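Local coordinates for protein Amuc_1100 (Akkermansia muciniphila, PDB 6KNY) that is of unknown function but is made with a transmembrane helix, which suggests that it works at a membrane, at residues V114-A117 with S118-F122. Numbering follows the deposited sequence.
Sequences VQAA and STLGF
Leu120 lies back along the first turn of helix 117-134 against Ala116, four residues before it. Its CB lies close to two carbonyl oxygens, 3.6 Å from Ala116 O and slightly farther from that of Ala117. CG, turned anti to its own carbonyl carbon (chi1 -66°), is directed back toward the start of the helix and comes to 3.4 Å from Ala116 O. CD1 reaches farther and meets the methyl CB of Ala116 at 4.0 Å, an apolar touch between two buried side chains; alanine suits this place because its single methyl lets the leucine branch lie close. The same pair is joined through the backbone: Leu120 N gives Ala116 O an almost straight bond of 3.0 Å, N-H...O 175°. In the next bond, from Gly121 N to Ala117 O, the donor is tilted from the carbonyl plane and the N-H is bent to 137°. Before these i to i+4 bonds begin, water takes their place: one molecule donates to Val114 O and accepts from Ser118 N, and a second links Gln115 O to Thr119 N in the same way, so both early amides are satisfied. Ser118, small and polar, spends its hydroxyl on Val66 O, outside the turn. Were Leu120 replaced by an alanine, the Ala116 methyl would probably lose this apolar contact and a gap would be likely to open toward Phe73. Leu120 packs against Phe73 of helix 70-91 and against Pro112 and Arg147 in loops, while Thr119 and Phe122 rest on Met173 of strand 170-181.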
loop_
_atom_site.group_PDB
_atom_site.type_symbol
_atom_site.label_atom_id
_atom_site.label_comp_id
_atom_site.label_asym_id
_atom_site.label_seq_id
_atom_site.Cartn_x
_atom_site.Cartn_y
_atom_site.Cartn_z
ATOM N N VAL A 114 7.960 -19.607 -2.530
ATOM C CA VAL A 114 6.685 -20.199 -2.905
ATOM C C VAL A 114 5.686 -20.074 -1.760
ATOM O O VAL A 114 4.483 -19.881 -1.979
ATOM C CB VAL A 114 6.922 -21.663 -3.325
ATOM C CG1 VAL A 114 5.723 -22.472 -3.085
ATOM C CG2 VAL A 114 7.326 -21.730 -4.773
ATOM N N GLN A 115 6.170 -20.165 -0.524
ATOM C CA GLN A 115 5.266 -20.070 0.621
ATOM C C GLN A 115 4.731 -18.653 0.829
ATOM O O GLN A 115 3.633 -18.485 1.371
ATOM C CB GLN A 115 5.987 -20.553 1.883
ATOM C CG GLN A 115 6.532 -21.970 1.788
ATOM C CD GLN A 115 7.905 -22.055 1.109
ATOM O OE1 GLN A 115 8.243 -21.245 0.239
ATOM N NE2 GLN A 115 8.692 -23.056 1.495
ATOM N N ALA A 116 5.438 -17.627 0.352
ATOM C CA ALA A 116 5.068 -16.247 0.648
ATOM C C ALA A 116 4.246 -15.574 -0.446
ATOM O O ALA A 116 3.631 -14.534 -0.173
ATOM C CB ALA A 116 6.335 -15.410 0.901
ATOM N N ALA A 117 4.210 -16.149 -1.663
ATOM C CA ALA A 117 3.722 -15.416 -2.833
ATOM C C ALA A 117 2.294 -14.923 -2.656
ATOM O O ALA A 117 1.941 -13.831 -3.121
ATOM C CB ALA A 117 3.809 -16.293 -4.080
ATOM N N SER A 118 1.449 -15.727 -2.021
ATOM C CA SER A 118 0.026 -15.405 -1.935
ATOM C C SER A 118 -0.228 -14.278 -0.929
ATOM O O SER A 118 -1.048 -13.380 -1.174
ATOM C CB SER A 118 -0.742 -16.669 -1.554
ATOM O OG SER A 118 -2.086 -16.382 -1.232
ATOM N N THR A 119 0.457 -14.324 0.212
ATOM C CA THR A 119 0.395 -13.228 1.177
ATOM C C THR A 119 0.910 -11.922 0.566
ATOM O O THR A 119 0.266 -10.867 0.677
ATOM C CB THR A 119 1.182 -13.636 2.424
ATOM O OG1 THR A 119 0.621 -14.864 2.933
ATOM C CG2 THR A 119 1.139 -12.557 3.509
ATOM N N LEU A 120 2.045 -11.986 -0.138
ATOM C CA LEU A 120 2.571 -10.808 -0.828
ATOM C C LEU A 120 1.614 -10.264 -1.887
ATOM O O LEU A 120 1.596 -9.046 -2.144
ATOM C CB LEU A 120 3.907 -11.146 -1.478
ATOM C CG LEU A 120 5.020 -11.452 -0.479
ATOM C CD1 LEU A 120 6.253 -11.987 -1.193
ATOM C CD2 LEU A 120 5.365 -10.199 0.319
ATOM N N GLY A 121 0.849 -11.139 -2.553
ATOM C CA GLY A 121 -0.072 -10.656 -3.576
ATOM C C GLY A 121 -1.213 -9.854 -2.987
ATOM O O GLY A 121 -1.663 -8.874 -3.574
ATOM N N PHE A 122 -1.697 -10.264 -1.814
ATOM C CA PHE A 122 -2.667 -9.451 -1.092
ATOM C C PHE A 122 -2.065 -8.093 -0.759
ATOM O O PHE A 122 -2.674 -7.056 -1.016
ATOM C CB PHE A 122 -3.108 -10.156 0.195
ATOM C CG PHE A 122 -3.810 -9.246 1.168
ATOM C CD1 PHE A 122 -5.157 -8.936 0.997
ATOM C CD2 PHE A 122 -3.125 -8.668 2.227
ATOM C CE1 PHE A 122 -5.805 -8.075 1.883
ATOM C CE2 PHE A 122 -3.771 -7.821 3.112
ATOM C CZ PHE A 122 -5.102 -7.528 2.947
HETATM O O HOH W 1 1.970 -18.866 -1.660
HETATM O O HOH W 2 1.565 -16.951 1.297
#